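Local coordinates for ectonucleotide pyrophosphatase/phosphodiesterase family member 5 (Mus musculus, PDB 5VEO), which probably hydrolyses phosphodiester or pyrophosphate bonds of nucleotide-type substrates at a two-zinc site, held here as an inactive variant with AMP bound, at residues T112-H118 with L367-L372; P142-S146 with Y172-D178; G180-D186 with G226-C230; T357-L362 with L372-F378. The protein carries 1 engineered substitution. All blocks are in the same frame, centred on the assembly; numbering follows the deposited sequence. Where two conformers were deposited one is given.

Interaction 1: T112-H118 with L367-L372; sequences TNQRAGH and LNLTAL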
# COMPACT_ATOMS: atom_id res chain seq x y z
N THR A 112 16.74 7.94 -5.69
CA THR A 112 17.79 7.21 -6.40
C THR A 112 17.78 7.54 -7.88
O THR A 112 18.84 7.79 -8.48
CB THR A 112 17.61 5.71 -6.16
OG1 THR A 112 17.69 5.45 -4.75
CG2 THR A 112 18.65 4.89 -6.89
N ASN A 113 16.60 7.60 -8.48
CA ASN A 113 16.44 7.97 -9.88
C ASN A 113 17.02 9.35 -10.15
O ASN A 113 17.68 9.57 -11.17
CB ASN A 113 14.95 7.95 -10.22
CG ASN A 113 14.68 8.09 -11.69
OD1 ASN A 113 15.26 7.39 -12.52
ND2 ASN A 113 13.74 8.96 -12.01
N GLN A 114 16.74 10.31 -9.26
CA GLN A 114 17.20 11.68 -9.46
C GLN A 114 18.70 11.82 -9.20
O GLN A 114 19.37 12.62 -9.87
CB GLN A 114 16.35 12.60 -8.59
CG GLN A 114 14.94 12.70 -9.20
CD GLN A 114 13.83 13.06 -8.23
OE1 GLN A 114 12.65 12.73 -8.49
NE2 GLN A 114 14.16 13.77 -7.16
N ARG A 115 19.24 11.04 -8.26
CA ARG A 115 20.69 11.03 -8.07
C ARG A 115 21.42 10.48 -9.29
O ARG A 115 22.59 10.82 -9.50
CB ARG A 115 21.06 10.21 -6.83
CG ARG A 115 20.66 10.89 -5.53
CD ARG A 115 20.98 10.08 -4.29
NE ARG A 115 20.59 10.82 -3.10
CZ ARG A 115 20.38 10.28 -1.90
NH1 ARG A 115 20.51 8.97 -1.71
NH2 ARG A 115 20.03 11.06 -0.88
N ALA A 116 20.75 9.67 -10.11
CA ALA A 116 21.30 9.17 -11.36
C ALA A 116 21.10 10.14 -12.53
O ALA A 116 21.47 9.81 -13.66
CB ALA A 116 20.68 7.81 -11.70
N GLY A 117 20.52 11.31 -12.28
CA GLY A 117 20.35 12.33 -13.29
C GLY A 117 19.01 12.37 -13.99
O GLY A 117 18.86 13.14 -14.95
N HIS A 118 18.04 11.58 -13.54
CA HIS A 118 16.72 11.55 -14.15
C HIS A 118 15.74 12.40 -13.33
O HIS A 118 16.08 12.94 -12.28
CB HIS A 118 16.21 10.10 -14.27
CG HIS A 118 17.20 9.15 -14.87
ND1 HIS A 118 17.53 9.16 -16.20
CD2 HIS A 118 17.91 8.14 -14.32
CE1 HIS A 118 18.41 8.21 -16.45
NE2 HIS A 118 18.67 7.58 -15.32
N LEU A 367 14.88 1.02 -15.19
CA LEU A 367 15.41 2.37 -15.25
C LEU A 367 16.93 2.41 -15.23
O LEU A 367 17.51 3.50 -15.19
CB LEU A 367 14.86 3.18 -14.08
CG LEU A 367 13.33 3.31 -14.03
CD1 LEU A 367 12.91 4.03 -12.76
CD2 LEU A 367 12.82 4.05 -15.27
N ASN A 368 17.59 1.25 -15.23
CA ASN A 368 19.05 1.21 -15.20
C ASN A 368 19.60 1.98 -13.99
O ASN A 368 20.50 2.81 -14.11
CB ASN A 368 19.63 1.75 -16.50
CG ASN A 368 21.06 1.32 -16.71
OD1 ASN A 368 21.49 0.29 -16.19
ND2 ASN A 368 21.80 2.10 -17.47
N LEU A 369 19.02 1.71 -12.83
CA LEU A 369 19.46 2.26 -11.56
C LEU A 369 20.13 1.19 -10.73
O LEU A 369 19.77 0.01 -10.79
CB LEU A 369 18.28 2.82 -10.75
CG LEU A 369 17.44 3.87 -11.43
CD1 LEU A 369 16.23 4.21 -10.56
CD2 LEU A 369 18.27 5.12 -11.69
N THR A 370 21.08 1.62 -9.91
CA THR A 370 21.69 0.75 -8.91
C THR A 370 20.78 0.70 -7.70
O THR A 370 20.61 1.69 -6.99
CB THR A 370 23.08 1.25 -8.54
OG1 THR A 370 23.91 1.22 -9.71
CG2 THR A 370 23.69 0.36 -7.46
N ALA A 371 20.17 -0.46 -7.47
CA ALA A 371 19.25 -0.62 -6.35
C ALA A 371 19.98 -0.50 -5.02
O ALA A 371 21.09 -1.02 -4.85
CB ALA A 371 18.57 -1.99 -6.45
N LEU A 372 19.35 0.17 -4.06
CA LEU A 372 19.83 0.11 -2.69
C LEU A 372 19.47 -1.23 -2.06
O LEU A 372 18.64 -1.97 -2.58
CB LEU A 372 19.24 1.26 -1.87
CG LEU A 372 19.54 2.67 -2.39
CD1 LEU A 372 18.81 3.71 -1.57
CD2 LEU A 372 21.04 2.95 -2.38
O HOH W 1 20.26 5.38 -15.14
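The side chain of L369 lies against the end of helix 109-115 and the residue after it: its CD2 sits 3.6 Å from CB of A116 and its CD1 3.8 Å from CA of N113, so the leucine meets a methyl group and helix backbone. H118 closes the patch, presenting its ring edge to L369 CD2 at 4.0 Å from CD2 of the histidine. G117 and N368, both with positive phi, each end a helix in a Schellman motif, and the chain leaving the second packs on the end of the first, in the alkaline phosphatase-like fold. Polar linkage is indirect. One water lies 2.7 Å from H118 NE2 and donates to N368 O at 2.8 Å. The N113 amide lies beside both leucines, OD1 3.9 Å from L369 CD1 and 4.1 Å from L367 CD1, but its ND2 hydrogen-bonds N167. Farther along, T112 touches the outgoing loop, with CG2 3.8 Å from T370 O and OG1 3.8 Å from L372 CD1.

Interaction 2: P142-S146 with Y172-D178; sequences PYNES and YWEEPDD. With ZN (zinc ion), chain F; ZN (zinc ion), chain D; AMP (adenosine monophosphate), chain Q; NAG (2-acetamido-2-deoxy-beta-D-glucopyranose), chain I.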
# COMPACT_ATOMS: atom_id res chain seq x y z
N PRO A 142 1.05 18.55 -4.03
CA PRO A 142 0.61 18.45 -2.63
C PRO A 142 -0.63 17.57 -2.52
O PRO A 142 -1.56 17.68 -3.32
CB PRO A 142 0.30 19.91 -2.26
CG PRO A 142 1.14 20.69 -3.20
CD PRO A 142 1.04 19.94 -4.49
N TYR A 143 -0.64 16.65 -1.56
CA TYR A 143 -1.74 15.70 -1.51
C TYR A 143 -3.07 16.42 -1.34
O TYR A 143 -3.24 17.26 -0.45
CB TYR A 143 -1.59 14.67 -0.39
CG TYR A 143 -2.72 13.67 -0.47
CD1 TYR A 143 -3.82 13.76 0.37
CD2 TYR A 143 -2.73 12.70 -1.46
CE1 TYR A 143 -4.88 12.86 0.27
CE2 TYR A 143 -3.79 11.80 -1.58
CZ TYR A 143 -4.88 11.91 -0.72
OH TYR A 143 -5.92 11.01 -0.83
N ASN A 144 -4.02 16.06 -2.19
CA ASN A 144 -5.36 16.64 -2.12
C ASN A 144 -6.31 15.64 -2.76
O ASN A 144 -6.33 15.48 -3.98
CB ASN A 144 -5.41 17.99 -2.82
CG ASN A 144 -6.73 18.69 -2.62
OD1 ASN A 144 -7.77 18.05 -2.56
ND2 ASN A 144 -6.70 20.02 -2.51
N GLU A 145 -7.10 14.97 -1.92
CA GLU A 145 -8.00 13.92 -2.39
C GLU A 145 -9.07 14.45 -3.34
O GLU A 145 -9.65 13.66 -4.11
CB GLU A 145 -8.64 13.26 -1.17
CG GLU A 145 -9.48 12.07 -1.48
CD GLU A 145 -9.78 11.25 -0.25
OE1 GLU A 145 -9.69 11.82 0.86
OE2 GLU A 145 -10.06 10.04 -0.38
N SER A 146 -9.35 15.76 -3.31
CA SER A 146 -10.38 16.36 -4.16
C SER A 146 -9.95 16.54 -5.61
O SER A 146 -10.80 16.85 -6.45
CB SER A 146 -10.79 17.72 -3.61
OG SER A 146 -11.31 17.57 -2.30
N TYR A 172 -1.75 7.89 -8.17
CA TYR A 172 -2.50 7.29 -7.09
C TYR A 172 -3.96 7.74 -7.17
O TYR A 172 -4.25 8.91 -7.44
CB TYR A 172 -1.87 7.68 -5.75
CG TYR A 172 -2.64 7.27 -4.52
CD1 TYR A 172 -2.61 5.96 -4.06
CD2 TYR A 172 -3.40 8.19 -3.84
CE1 TYR A 172 -3.31 5.59 -2.93
CE2 TYR A 172 -4.11 7.83 -2.72
CZ TYR A 172 -4.07 6.52 -2.27
OH TYR A 172 -4.79 6.19 -1.16
N TRP A 173 -4.86 6.80 -6.88
CA TRP A 173 -6.29 7.06 -6.79
C TRP A 173 -6.86 6.30 -5.59
O TRP A 173 -6.42 5.18 -5.31
CB TRP A 173 -6.99 6.65 -8.08
CG TRP A 173 -8.44 7.01 -8.20
CD1 TRP A 173 -9.50 6.16 -8.36
CD2 TRP A 173 -9.00 8.33 -8.17
NE1 TRP A 173 -10.67 6.87 -8.45
CE2 TRP A 173 -10.39 8.20 -8.33
CE3 TRP A 173 -8.45 9.61 -8.02
CZ2 TRP A 173 -11.25 9.30 -8.34
CZ3 TRP A 173 -9.30 10.70 -8.05
CH2 TRP A 173 -10.68 10.54 -8.20
N GLU A 174 -7.84 6.92 -4.89
CA GLU A 174 -8.32 6.42 -3.60
C GLU A 174 -9.39 5.34 -3.70
O GLU A 174 -9.76 4.75 -2.67
CB GLU A 174 -8.86 7.58 -2.77
CG GLU A 174 -7.81 8.62 -2.38
CD GLU A 174 -7.45 9.63 -3.48
OE1 GLU A 174 -6.47 10.39 -3.26
OE2 GLU A 174 -8.17 9.70 -4.51
N GLU A 175 -9.91 5.10 -4.90
CA GLU A 175 -10.85 4.00 -5.13
C GLU A 175 -10.14 2.82 -5.78
O GLU A 175 -9.20 3.01 -6.59
CB GLU A 175 -12.01 4.46 -6.01
CG GLU A 175 -12.95 5.44 -5.35
CD GLU A 175 -13.90 4.81 -4.31
OE1 GLU A 175 -13.60 3.74 -3.75
OE2 GLU A 175 -14.95 5.44 -4.05
N PRO A 176 -10.62 1.59 -5.49
CA PRO A 176 -11.87 1.24 -4.81
C PRO A 176 -11.81 1.06 -3.27
O PRO A 176 -12.77 0.59 -2.67
CB PRO A 176 -12.24 -0.08 -5.49
CG PRO A 176 -10.93 -0.72 -5.74
CD PRO A 176 -10.01 0.41 -6.13
N ASP A 177 -10.71 1.50 -2.65
CA ASP A 177 -10.57 1.42 -1.20
C ASP A 177 -11.71 2.14 -0.47
O ASP A 177 -12.32 1.60 0.46
CB ASP A 177 -9.22 1.99 -0.77
CG ASP A 177 -8.99 1.91 0.72
OD1 ASP A 177 -8.65 0.82 1.21
OD2 ASP A 177 -9.12 2.96 1.41
N ASP A 178 -11.98 3.39 -0.85
CA ASP A 178 -12.94 4.21 -0.12
C ASP A 178 -14.31 3.55 -0.08
O ASP A 178 -14.92 3.40 0.98
CB ASP A 178 -13.05 5.60 -0.76
CG ASP A 178 -12.02 6.58 -0.25
OD1 ASP A 178 -11.32 6.26 0.73
OD2 ASP A 178 -11.93 7.67 -0.83
ZN ZN F . -10.06 8.51 1.04
ZN ZN D . -8.34 1.41 3.23
P AMP Q . -5.68 2.81 3.58
O1P AMP Q . -4.68 2.22 4.52
O2P AMP Q . -7.11 2.65 4.10
O3P AMP Q . -5.56 2.26 2.16
O5' AMP Q . -5.41 4.38 3.46
C5' AMP Q . -5.84 5.07 2.27
C4' AMP Q . -6.32 6.47 2.53
O4' AMP Q . -5.18 7.30 2.76
C3' AMP Q . -7.04 7.10 1.33
O3' AMP Q . -8.42 7.19 1.58
C2' AMP Q . -6.43 8.50 1.20
O2' AMP Q . -7.37 9.54 1.15
C1' AMP Q . -5.54 8.61 2.41
N9 AMP Q . -4.32 9.36 2.16
C8 AMP Q . -3.32 9.05 1.32
N7 AMP Q . -2.36 10.00 1.38
C5 AMP Q . -2.78 10.91 2.29
C6 AMP Q . -2.26 12.17 2.86
N6 AMP Q . -1.06 12.64 2.46
N1 AMP Q . -2.99 12.81 3.79
C2 AMP Q . -4.19 12.36 4.21
N3 AMP Q . -4.73 11.22 3.75
C4 AMP Q . -4.07 10.49 2.79
C1 NAG I . -7.91 20.75 -2.30
C2 NAG I . -7.68 21.97 -1.41
C3 NAG I . -9.01 22.59 -1.07
C4 NAG I . -9.73 23.01 -2.34
C5 NAG I . -9.82 21.89 -3.39
C6 NAG I . -10.19 22.47 -4.74
C7 NAG I . -5.96 22.33 0.30
C8 NAG I . -5.34 21.81 1.57
N2 NAG I . -6.97 21.61 -0.19
O3 NAG I . -8.79 23.75 -0.27
O4 NAG I . -11.06 23.40 -2.01
O5 NAG I . -8.57 21.18 -3.54
O6 NAG I . -9.73 21.71 -5.84
O7 NAG I . -5.55 23.35 -0.24
O HOH W 2 -10.36 9.15 3.29
O HOH W 3 -11.12 10.48 2.11
O HOH W 4 -12.10 9.53 0.37
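Two carboxylate oxygens, E145 OE2 and D178 OD2, lie 3.1 Å apart beside a shared zinc, with no hydrogen bond between them. The ion is bound by E145 OE2 at 2.1 Å and, more loosely, by D178 OD1 at 2.6 Å; O3' of AMP, 2.2 Å from it, and three waters complete its shell. It thus bridges the two segments directly and also ties the ribose to them. It is separate from the two-zinc pair of the alkaline phosphatase-like fold, whose ligands gather at the C-terminal ends of parallel strands: 172-178 leaves strand 168-173, passes the cis peptide before P176 and enters helix 177-183, where D177, with H181 and H325, binds the zinc contacted by the AMP phosphate. Y143 adds a direct link, its OH donating to E174 OE1 at 2.6 Å and accepting from AMP O2' at 2.9 Å, with one ring face under the adenine. E174 has a salt bridge with R152, and Y172 OH hydrogen-bonds D22, which binds the pair's other zinc with D224 and H225.

Interaction 3: G180-D186 with G226-C230; sequences GHDVGPD and GMTQC. With ZN (zinc ion), chain D.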
# COMPACT_ATOMS: atom_id res chain seq x y z
N GLY A 180 -15.01 0.41 -0.89
CA GLY A 180 -14.87 -0.89 -0.25
C GLY A 180 -15.05 -0.83 1.26
O GLY A 180 -15.71 -1.69 1.86
N HIS A 181 -14.47 0.19 1.89
CA HIS A 181 -14.68 0.38 3.33
C HIS A 181 -16.15 0.61 3.64
O HIS A 181 -16.68 0.08 4.62
CB HIS A 181 -13.87 1.56 3.84
CG HIS A 181 -12.41 1.30 4.02
ND1 HIS A 181 -11.91 0.39 4.92
CD2 HIS A 181 -11.33 1.87 3.42
CE1 HIS A 181 -10.59 0.40 4.86
NE2 HIS A 181 -10.21 1.30 3.98
N ASP A 182 -16.80 1.47 2.86
CA ASP A 182 -18.15 1.92 3.18
C ASP A 182 -19.17 0.80 3.04
O ASP A 182 -20.07 0.67 3.88
CB ASP A 182 -18.54 3.08 2.26
CG ASP A 182 -17.82 4.37 2.60
OD1 ASP A 182 -17.26 4.47 3.71
OD2 ASP A 182 -17.83 5.29 1.75
N VAL A 183 -19.10 0.04 1.96
CA VAL A 183 -20.14 -0.95 1.67
C VAL A 183 -19.70 -2.38 1.91
O VAL A 183 -20.57 -3.26 2.06
CB VAL A 183 -20.69 -0.79 0.24
CG1 VAL A 183 -21.20 0.62 0.04
CG2 VAL A 183 -19.66 -1.18 -0.82
N GLY A 184 -18.40 -2.65 1.99
CA GLY A 184 -17.89 -3.99 2.08
C GLY A 184 -17.68 -4.61 0.71
O GLY A 184 -18.45 -4.36 -0.23
N PRO A 185 -16.63 -5.42 0.56
CA PRO A 185 -16.32 -5.98 -0.77
C PRO A 185 -17.36 -6.96 -1.28
O PRO A 185 -17.37 -7.25 -2.50
CB PRO A 185 -14.97 -6.67 -0.55
CG PRO A 185 -14.92 -6.98 0.92
CD PRO A 185 -15.65 -5.86 1.59
N ASP A 186 -18.21 -7.50 -0.41
CA ASP A 186 -19.25 -8.43 -0.83
C ASP A 186 -20.51 -7.72 -1.28
O ASP A 186 -21.45 -8.37 -1.76
CB ASP A 186 -19.63 -9.39 0.31
CG ASP A 186 -18.48 -10.29 0.73
OD1 ASP A 186 -17.47 -10.34 0.02
OD2 ASP A 186 -18.59 -10.96 1.77
N GLY A 226 -5.95 -5.64 -0.66
CA GLY A 226 -7.32 -5.94 -0.98
C GLY A 226 -8.28 -5.44 0.09
O GLY A 226 -8.14 -4.34 0.63
N MET A 227 -9.29 -6.26 0.38
CA MET A 227 -10.36 -5.84 1.28
C MET A 227 -11.14 -7.08 1.70
O MET A 227 -11.31 -8.00 0.90
CB MET A 227 -11.28 -4.83 0.58
CG MET A 227 -12.30 -4.11 1.46
SD MET A 227 -11.58 -2.83 2.54
CE MET A 227 -11.04 -1.62 1.35
N THR A 228 -11.61 -7.10 2.93
CA THR A 228 -12.44 -8.21 3.41
C THR A 228 -13.67 -7.66 4.11
O THR A 228 -13.70 -6.53 4.61
CB THR A 228 -11.65 -9.20 4.30
OG1 THR A 228 -12.35 -10.46 4.37
CG2 THR A 228 -11.54 -8.75 5.69
N GLN A 229 -14.72 -8.48 4.11
CA GLN A 229 -16.01 -8.11 4.67
C GLN A 229 -15.99 -8.22 6.19
O GLN A 229 -15.63 -9.26 6.76
CB GLN A 229 -17.11 -9.01 4.10
CG GLN A 229 -18.51 -8.54 4.41
CD GLN A 229 -18.99 -7.41 3.51
OE1 GLN A 229 -18.43 -7.16 2.45
NE2 GLN A 229 -20.04 -6.72 3.93
N CYS A 230 -16.47 -7.16 6.82
CA CYS A 230 -16.64 -7.10 8.27
C CYS A 230 -18.12 -7.10 8.63
O CYS A 230 -18.99 -6.97 7.77
CB CYS A 230 -15.95 -5.86 8.82
SG CYS A 230 -14.13 -5.97 8.59
ZN ZN D . -8.34 1.41 3.23
O HOH W 5 -22.08 -5.41 2.51
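M227 and Q229, from the segment with strand 228-229, and P185, just after helix 177-183, account for most of the buried surface and show how a helix end is packed. M227 folds its side chain beneath helix 177-183: CE stands 4.0 Å from the ring centroid of H181, almost on the ring normal, in a CH-pi contact, while SD at 4.2 Å from the same centroid gives a Met-aromatic contact. The methyl also lies 4.1 Å from C of G180, where a beta carbon would be tight. Q229 works by polarity. Its OE1 accepts from D186 N at 2.9 Å, and its NE2 donates to a water, at 2.8 Å, that donates to V183 O at 2.7 Å, one amide thus serving both flanks of the turn. G184, with positive phi, passes so near OE1 that a side chain would clash. P185 fills the space between the other two, its CD 3.8 Å from M227 CG and its CG 3.5 Å from T228 C. H181 binds zinc through NE2 at 2.0 Å, and its ND1 hydrogen-bonds G323 O; with D177 and H325 it forms one half of the two-metal site found in alkaline phosphatase-like enzymes.

Interaction 4: T357-L362 with L372-F378; sequences TDLYSL and LPHNGSF. With NAG (2-acetamido-2-deoxy-beta-D-glucopyranose), chain H; EDO (1,2-ethanediol), chain K.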
# COMPACT_ATOMS: atom_id res chain seq x y z
N THR A 357 7.62 -6.86 -2.63
CA THR A 357 9.00 -6.41 -2.43
C THR A 357 9.85 -6.54 -3.68
O THR A 357 10.93 -5.95 -3.74
CB THR A 357 9.66 -7.23 -1.32
OG1 THR A 357 9.39 -8.61 -1.56
CG2 THR A 357 9.15 -6.83 0.05
N ASP A 358 9.41 -7.33 -4.67
CA ASP A 358 10.16 -7.48 -5.91
C ASP A 358 9.99 -6.30 -6.86
O ASP A 358 10.81 -6.14 -7.78
CB ASP A 358 9.73 -8.76 -6.64
CG ASP A 358 9.96 -10.02 -5.84
OD1 ASP A 358 10.93 -10.09 -5.06
OD2 ASP A 358 9.14 -10.97 -6.01
N LEU A 359 8.95 -5.47 -6.70
CA LEU A 359 8.70 -4.43 -7.69
C LEU A 359 9.86 -3.45 -7.76
O LEU A 359 10.27 -3.03 -8.85
CB LEU A 359 7.40 -3.69 -7.38
CG LEU A 359 7.10 -2.57 -8.38
CD1 LEU A 359 7.04 -3.08 -9.80
CD2 LEU A 359 5.81 -1.82 -8.02
N TYR A 360 10.42 -3.08 -6.61
CA TYR A 360 11.55 -2.16 -6.58
C TYR A 360 12.70 -2.66 -7.44
O TYR A 360 13.29 -1.89 -8.21
CB TYR A 360 11.98 -1.97 -5.13
CG TYR A 360 13.21 -1.11 -4.91
CD1 TYR A 360 13.13 0.28 -4.95
CD2 TYR A 360 14.43 -1.68 -4.59
CE1 TYR A 360 14.25 1.07 -4.72
CE2 TYR A 360 15.55 -0.90 -4.35
CZ TYR A 360 15.45 0.47 -4.43
OH TYR A 360 16.57 1.21 -4.18
N SER A 361 13.03 -3.95 -7.34
CA SER A 361 14.13 -4.50 -8.13
C SER A 361 13.81 -4.43 -9.61
O SER A 361 14.70 -4.15 -10.44
CB SER A 361 14.37 -5.96 -7.74
OG SER A 361 14.71 -6.10 -6.37
N LEU A 362 12.55 -4.67 -9.97
CA LEU A 362 12.11 -4.57 -11.35
C LEU A 362 12.23 -3.13 -11.85
O LEU A 362 12.74 -2.89 -12.95
CB LEU A 362 10.67 -5.06 -11.47
CG LEU A 362 10.01 -4.97 -12.84
CD1 LEU A 362 10.79 -5.78 -13.81
CD2 LEU A 362 8.56 -5.45 -12.80
N LEU A 372 19.35 0.17 -4.06
CA LEU A 372 19.83 0.11 -2.69
C LEU A 372 19.47 -1.23 -2.06
O LEU A 372 18.64 -1.97 -2.58
CB LEU A 372 19.24 1.26 -1.87
CG LEU A 372 19.54 2.67 -2.39
CD1 LEU A 372 18.81 3.71 -1.57
CD2 LEU A 372 21.04 2.95 -2.38
N PRO A 373 20.09 -1.57 -0.93
CA PRO A 373 19.80 -2.87 -0.31
C PRO A 373 18.31 -3.06 -0.09
O PRO A 373 17.62 -2.15 0.39
CB PRO A 373 20.57 -2.80 1.01
CG PRO A 373 21.72 -1.87 0.70
CD PRO A 373 21.10 -0.82 -0.17
N HIS A 374 17.81 -4.23 -0.45
CA HIS A 374 16.37 -4.47 -0.46
C HIS A 374 16.10 -5.94 -0.17
O HIS A 374 17.02 -6.75 -0.05
CB HIS A 374 15.78 -4.07 -1.80
CG HIS A 374 16.33 -4.86 -2.94
ND1 HIS A 374 17.39 -4.42 -3.70
CD2 HIS A 374 16.01 -6.08 -3.41
CE1 HIS A 374 17.67 -5.32 -4.62
NE2 HIS A 374 16.85 -6.34 -4.46
N ASN A 375 14.81 -6.28 -0.09
CA ASN A 375 14.37 -7.62 0.31
C ASN A 375 13.78 -8.45 -0.82
O ASN A 375 13.43 -9.60 -0.59
CB ASN A 375 13.33 -7.52 1.43
CG ASN A 375 13.92 -6.93 2.65
OD1 ASN A 375 13.41 -5.97 3.22
ND2 ASN A 375 15.03 -7.50 3.07
N GLY A 376 13.63 -7.89 -2.01
CA GLY A 376 13.09 -8.61 -3.14
C GLY A 376 14.18 -9.19 -4.00
O GLY A 376 15.37 -9.17 -3.65
N SER A 377 13.78 -9.73 -5.14
CA SER A 377 14.75 -10.30 -6.06
C SER A 377 14.29 -10.07 -7.49
O SER A 377 13.18 -10.45 -7.86
CB SER A 377 14.94 -11.79 -5.82
OG SER A 377 15.73 -12.35 -6.86
N PHE A 378 15.16 -9.44 -8.28
CA PHE A 378 14.88 -9.32 -9.70
C PHE A 378 14.68 -10.69 -10.33
O PHE A 378 13.84 -10.85 -11.23
CB PHE A 378 16.02 -8.59 -10.39
CG PHE A 378 15.84 -8.52 -11.84
CD1 PHE A 378 16.59 -9.32 -12.67
CD2 PHE A 378 14.89 -7.69 -12.39
CE1 PHE A 378 16.41 -9.28 -14.03
CE2 PHE A 378 14.70 -7.65 -13.74
CZ PHE A 378 15.46 -8.43 -14.57
C1 NAG H . 15.70 -6.96 4.19
C2 NAG H . 16.29 -8.00 5.12
C3 NAG H . 17.11 -7.31 6.21
C4 NAG H . 18.11 -6.34 5.61
C5 NAG H . 17.45 -5.41 4.60
C6 NAG H . 18.45 -4.57 3.83
C7 NAG H . 15.16 -10.14 5.48
C8 NAG H . 14.07 -10.85 6.22
N2 NAG H . 15.27 -8.83 5.72
O3 NAG H . 17.78 -8.31 6.96
O4 NAG H . 18.67 -5.55 6.66
O5 NAG H . 16.75 -6.18 3.63
O6 NAG H . 19.52 -5.37 3.35
O7 NAG H . 15.91 -10.73 4.71
C1 EDO K . 6.13 -9.88 0.82
O1 EDO K . 6.38 -8.96 -0.27
C2 EDO K . 7.11 -11.06 0.89
O2 EDO K . 6.78 -11.94 2.01
O HOH W 6 10.74 -10.71 -0.46
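Two backbone amides of the loop are received by side chains of the 357-362 segment. S377 N donates to D358 OD1 at 2.9 Å, and L372 N donates to Y360 OH at 3.0 Å, so the ends of the loop are fixed separately. D358 has a second task, as its OD2 takes the amide of N355. Between these bonds H374 turns inward: its ND1 donates to L372 O at 3.0 Å, a bond within the loop itself, and its NE2 lies 2.9 Å from S361 OG. A water 2.7 Å from T357 OG1 donates to N375 O at 2.9 Å and extends the polar network.

Packing fills the space around this frame. The edge of the Y360 ring is directed at the face of H374 in an offset edge-to-face pair, with centroids 5.7 Å apart. G376 runs so close to T357 and D358 that its CA makes a CH···O contact with T357 O at 3.5 Å, and any beta carbon would clash there. Farther on, F378 lies by the helix, its CE2 4.3 Å from L362 CD1, and its ring stacks with H365. N375, meanwhile, carries N-acetylglucosamine on ND2 through a 1.4 Å bond to C1 of the sugar, while its OD1 accepts from F70 N. The arrangement is a loop joining helix 359-366 to the short helix 378-381, N-capped by S377 and bearing an N-linked glycan.

The four contacts form two neighbourhoods. Interactions 2 and 3 share helix 177-183 and meet directly, D177 OD1 lying 3.4 Å from M227 CE; D177 and H181 bind the same zinc, so the two contacts build adjoining parts of the AMP site although their centres are about 17 Å apart. Interactions 1 and 4 share L372 and touch where A371 CB packs 3.8 Å from Y360 CE2, with centres about 14 Å apart. Here the loop after helix 359-366 is held first by helix 109-115 and then by the helix it has just left. The pairs stay separate: nearest atoms of interactions 2 and 4 are about 12 Å apart, and centres of interactions 1 and 3 about 38 Å.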